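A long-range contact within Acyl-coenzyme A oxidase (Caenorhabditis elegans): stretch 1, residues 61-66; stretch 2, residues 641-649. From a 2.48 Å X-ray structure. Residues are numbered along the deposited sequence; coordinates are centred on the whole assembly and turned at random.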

ATOM      1  N   MET B  61       1.882 -26.445   5.333  1.00 25.09           N
ATOM      2  CA  MET B  61       2.131 -25.570   6.474  1.00 25.60           C
ATOM      3  C   MET B  61       1.648 -24.172   6.112  1.00 24.08           C
ATOM      4  O   MET B  61       1.295 -23.910   4.955  1.00 22.75           O
ATOM      5  CB  MET B  61       3.616 -25.560   6.851  1.00 28.61           C
ATOM      6  CG  MET B  61       4.548 -25.301   5.712  1.00 30.59           C
ATOM      7  SD  MET B  61       6.207 -24.953   6.314  1.00 39.90           S
ATOM      8  CE  MET B  61       6.204 -25.892   7.845  1.00 38.63           C
ATOM      9  N   PRO B  62       1.607 -23.247   7.081  1.00 21.73           N
ATOM     10  CA  PRO B  62       1.216 -21.865   6.746  1.00 22.01           C
ATOM     11  C   PRO B  62       2.097 -21.273   5.643  1.00 22.46           C
ATOM     12  O   PRO B  62       3.330 -21.253   5.744  1.00 22.43           O
ATOM     13  CB  PRO B  62       1.382 -21.120   8.076  1.00 21.85           C
ATOM     14  CG  PRO B  62       1.102 -22.169   9.088  1.00 21.73           C
ATOM     15  CD  PRO B  62       1.700 -23.436   8.541  1.00 21.71           C
ATOM     16  N   LEU B  63       1.444 -20.787   4.581  1.00 23.01           N
ATOM     17  CA  LEU B  63       2.180 -20.249   3.433  1.00 23.14           C
ATOM     18  C   LEU B  63       3.205 -19.181   3.792  1.00 22.34           C
ATOM     19  O   LEU B  63       4.269 -19.156   3.149  1.00 21.57           O
ATOM     20  CB  LEU B  63       1.205 -19.719   2.371  1.00 23.27           C
ATOM     21  CG  LEU B  63       0.192 -20.731   1.834  1.00 23.78           C
ATOM     22  CD1 LEU B  63      -0.485 -20.222   0.567  1.00 24.28           C
ATOM     23  CD2 LEU B  63       0.830 -22.111   1.587  1.00 23.82           C
ATOM     24  N   PRO B  64       2.972 -18.270   4.753  1.00 21.80           N
ATOM     25  CA  PRO B  64       4.013 -17.277   5.065  1.00 20.77           C
ATOM     26  C   PRO B  64       5.280 -17.891   5.656  1.00 20.71           C
ATOM     27  O   PRO B  64       6.316 -17.207   5.695  1.00 20.97           O
ATOM     28  CB  PRO B  64       3.327 -16.348   6.077  1.00 20.75           C
ATOM     29  CG  PRO B  64       1.865 -16.560   5.896  1.00 20.84           C
ATOM     30  CD  PRO B  64       1.700 -17.964   5.448  1.00 21.29           C
ATOM     31  N   TYR B  65       5.244 -19.151   6.112  1.00 22.53           N
ATOM     32  CA  TYR B  65       6.471 -19.785   6.598  1.00 22.59           C
ATOM     33  C   TYR B  65       7.431 -20.157   5.490  1.00 23.32           C
ATOM     34  O   TYR B  65       8.624 -20.283   5.765  1.00 23.50           O
ATOM     35  CB  TYR B  65       6.206 -21.088   7.347  1.00 22.03           C
ATOM     36  CG  TYR B  65       5.492 -21.024   8.665  1.00 21.53           C
ATOM     37  CD1 TYR B  65       5.105 -19.820   9.230  1.00 20.91           C
ATOM     38  CD2 TYR B  65       5.219 -22.200   9.351  1.00 21.54           C
ATOM     39  CE1 TYR B  65       4.445 -19.795  10.433  1.00 20.82           C
ATOM     40  CE2 TYR B  65       4.571 -22.186  10.551  1.00 21.35           C
ATOM     41  CZ  TYR B  65       4.180 -20.989  11.092  1.00 21.02           C
ATOM     42  OH  TYR B  65       3.534 -21.006  12.303  1.00 20.75           O
ATOM     43  N   MET B  66       6.937 -20.320   4.259  1.00 23.12           N
ATOM     44  CA  MET B  66       7.641 -20.995   3.183  1.00 24.02           C
ATOM     45  C   MET B  66       8.466 -20.013   2.351  1.00 24.60           C
ATOM     46  O   MET B  66       8.047 -18.882   2.088  1.00 24.97           O
ATOM     47  CB  MET B  66       6.635 -21.691   2.268  1.00 25.75           C
ATOM     48  CG  MET B  66       5.786 -22.775   2.897  1.00 27.69           C
ATOM     49  SD  MET B  66       4.714 -23.467   1.602  1.00 31.11           S
ATOM     50  CE  MET B  66       3.586 -24.534   2.476  1.00 31.33           C
ATOM     51  N   PHE B 641      -0.165 -17.052  19.155  1.00 24.49           N
ATOM     52  CA  PHE B 641       0.970 -17.582  19.904  1.00 25.28           C
ATOM     53  C   PHE B 641       1.489 -18.875  19.274  1.00 25.81           C
ATOM     54  O   PHE B 641       2.694 -19.016  19.034  1.00 26.04           O
ATOM     55  CB  PHE B 641       0.538 -17.802  21.350  1.00 25.42           C
ATOM     56  CG  PHE B 641       1.664 -18.104  22.286  1.00 25.07           C
ATOM     57  CD1 PHE B 641       2.947 -17.627  22.029  1.00 25.09           C
ATOM     58  CD2 PHE B 641       1.435 -18.844  23.443  1.00 24.66           C
ATOM     59  CE1 PHE B 641       3.992 -17.912  22.897  1.00 24.78           C
ATOM     60  CE2 PHE B 641       2.470 -19.127  24.320  1.00 24.97           C
ATOM     61  CZ  PHE B 641       3.751 -18.663  24.044  1.00 25.21           C
ATOM     62  N   LYS B 642       0.588 -19.809  18.932  1.00 25.77           N
ATOM     63  CA  LYS B 642       1.015 -21.019  18.231  1.00 27.03           C
ATOM     64  C   LYS B 642       1.685 -20.687  16.909  1.00 26.32           C
ATOM     65  O   LYS B 642       2.730 -21.266  16.569  1.00 25.61           O
ATOM     66  CB  LYS B 642      -0.163 -21.964  17.971  1.00 29.58           C
ATOM     67  CG  LYS B 642      -0.653 -22.730  19.178  1.00 34.48           C
ATOM     68  CD  LYS B 642      -1.718 -23.783  18.795  1.00 37.93           C
ATOM     69  CE  LYS B 642      -2.220 -24.551  20.051  1.00 39.78           C
ATOM     70  NZ  LYS B 642      -3.653 -24.298  20.403  1.00 40.96           N
ATOM     71  N   TRP B 643       1.063 -19.797  16.120  1.00 23.20           N
ATOM     72  CA  TRP B 643       1.609 -19.418  14.820  1.00 22.36           C
ATOM     73  C   TRP B 643       3.036 -18.877  14.945  1.00 22.93           C
ATOM     74  O   TRP B 643       3.892 -19.148  14.091  1.00 23.82           O
ATOM     75  CB  TRP B 643       0.673 -18.391  14.165  1.00 21.52           C
ATOM     76  CG  TRP B 643       0.975 -18.102  12.729  1.00 20.20           C
ATOM     77  CD1 TRP B 643       0.471 -18.756  11.631  1.00 19.95           C
ATOM     78  CD2 TRP B 643       1.833 -17.083  12.227  1.00 18.89           C
ATOM     79  NE1 TRP B 643       0.984 -18.215  10.481  1.00 18.96           N
ATOM     80  CE2 TRP B 643       1.815 -17.179  10.816  1.00 18.66           C
ATOM     81  CE3 TRP B 643       2.613 -16.089  12.828  1.00 18.77           C
ATOM     82  CZ2 TRP B 643       2.550 -16.315  10.000  1.00 18.54           C
ATOM     83  CZ3 TRP B 643       3.336 -15.236  12.020  1.00 18.36           C
ATOM     84  CH2 TRP B 643       3.302 -15.355  10.622  1.00 18.64           C
ATOM     85  N   ALA B 644       3.288 -18.052  15.964  1.00 22.82           N
ATOM     86  CA  ALA B 644       4.638 -17.553  16.234  1.00 23.85           C
ATOM     87  C   ALA B 644       5.570 -18.675  16.675  1.00 24.37           C
ATOM     88  O   ALA B 644       6.671 -18.832  16.133  1.00 25.07           O
ATOM     89  CB  ALA B 644       4.588 -16.455  17.300  1.00 23.59           C
ATOM     90  N   LYS B 645       5.146 -19.462  17.671  1.00 22.49           N
ATOM     91  CA  LYS B 645       6.024 -20.488  18.229  1.00 24.29           C
ATOM     92  C   LYS B 645       6.469 -21.499  17.178  1.00 24.89           C
ATOM     93  O   LYS B 645       7.580 -22.029  17.266  1.00 24.36           O
ATOM     94  CB  LYS B 645       5.335 -21.195  19.397  1.00 24.64           C
ATOM     95  CG  LYS B 645       5.438 -20.410  20.698  1.00 26.61           C
ATOM     96  CD  LYS B 645       4.919 -21.211  21.881  1.00 28.62           C
ATOM     97  CE  LYS B 645       3.445 -21.520  21.679  1.00 29.16           C
ATOM     98  NZ  LYS B 645       2.805 -22.148  22.854  1.00 29.79           N
ATOM     99  N   GLU B 646       5.624 -21.773  16.181  1.00 26.57           N
ATOM    100  CA  GLU B 646       5.894 -22.768  15.149  1.00 25.53           C
ATOM    101  C   GLU B 646       6.531 -22.178  13.887  1.00 23.30           C
ATOM    102  O   GLU B 646       6.725 -22.905  12.902  1.00 21.26           O
ATOM    103  CB  GLU B 646       4.590 -23.508  14.812  1.00 28.61           C
ATOM    104  CG  GLU B 646       4.058 -24.350  15.985  1.00 31.71           C
ATOM    105  CD  GLU B 646       2.642 -24.878  15.759  1.00 36.58           C
ATOM    106  OE1 GLU B 646       2.139 -24.729  14.625  1.00 36.95           O
ATOM    107  OE2 GLU B 646       2.029 -25.449  16.708  1.00 41.72           O
ATOM    108  N   SER B 647       6.863 -20.886  13.889  1.00 26.29           N
ATOM    109  CA  SER B 647       7.413 -20.242  12.702  1.00 26.14           C
ATOM    110  C   SER B 647       8.918 -20.514  12.607  1.00 24.83           C
ATOM    111  O   SER B 647       9.545 -20.893  13.593  1.00 22.93           O
ATOM    112  CB  SER B 647       7.105 -18.740  12.740  1.00 27.51           C
ATOM    113  OG  SER B 647       7.738 -18.096  13.839  1.00 29.03           O
ATOM    114  N   PRO B 648       9.523 -20.312  11.433  1.00 26.74           N
ATOM    115  CA  PRO B 648      10.844 -20.916  11.166  1.00 27.68           C
ATOM    116  C   PRO B 648      11.981 -20.468  12.065  1.00 29.02           C
ATOM    117  O   PRO B 648      12.893 -21.268  12.312  1.00 29.57           O
ATOM    118  CB  PRO B 648      11.109 -20.509   9.715  1.00 27.56           C
ATOM    119  CG  PRO B 648       9.713 -20.439   9.122  1.00 27.59           C
ATOM    120  CD  PRO B 648       8.904 -19.803  10.196  1.00 27.44           C
ATOM    121  N   LEU B 649      11.995 -19.222  12.533  1.00 29.99           N
ATOM    122  CA  LEU B 649      13.077 -18.785  13.406  1.00 28.76           C
ATOM    123  C   LEU B 649      13.067 -19.454  14.776  1.00 28.99           C
ATOM    124  O   LEU B 649      14.054 -19.315  15.513  1.00 29.98           O
ATOM    125  CB  LEU B 649      13.062 -17.262  13.579  1.00 28.67           C
ATOM    126  CG  LEU B 649      13.976 -16.472  12.634  1.00 29.35           C
ATOM    127  CD1 LEU B 649      14.016 -17.026  11.252  1.00 30.06           C
ATOM    128  CD2 LEU B 649      13.648 -15.001  12.613  1.00 29.50           C
TER
HETATM  129  O   HOH W   1       1.444 -22.887  12.748  1.00 22.31           O

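A tyrosine can anchor two distant parts of a chain by burying its ring while spending its hydroxyl on a backbone carbonyl, and this contact in a C. elegans acyl-coenzyme A oxidase is a compact example. At its centre Tyr65 lies against Trp643. The two rings meet obliquely, their planes at 50°, with CE1 of Tyr65 3.7 Å from CE2 of Trp643 and over one face of the indole. The Tyr65 ring also receives two CH-pi contacts over one of its own faces: Ser647 CA is 3.9 Å from the ring centroid and Pro648 CD 4.2 Å. Prolines of the first stretch extend the apolar packing around the indole. Pro64 CB approaches the ring edge at CZ2 of Trp643 (4.0 Å), while Pro62 CB comes within 3.8 Å of Trp643 NE1.

Farther out the contact becomes polar. The CA-to-CB bond of Tyr65 points sideways, yet the extended ring carries OH to Trp643 O, to which it donates a 2.6 Å hydrogen bond near the ring plane. Trp643 thus engages the same tyrosine through both indole and carbonyl. A water completes the edge, donating to Tyr65 OH (2.8 Å) and to Glu646 OE1 (2.7 Å), so the hydroxyl serves as donor and acceptor at once.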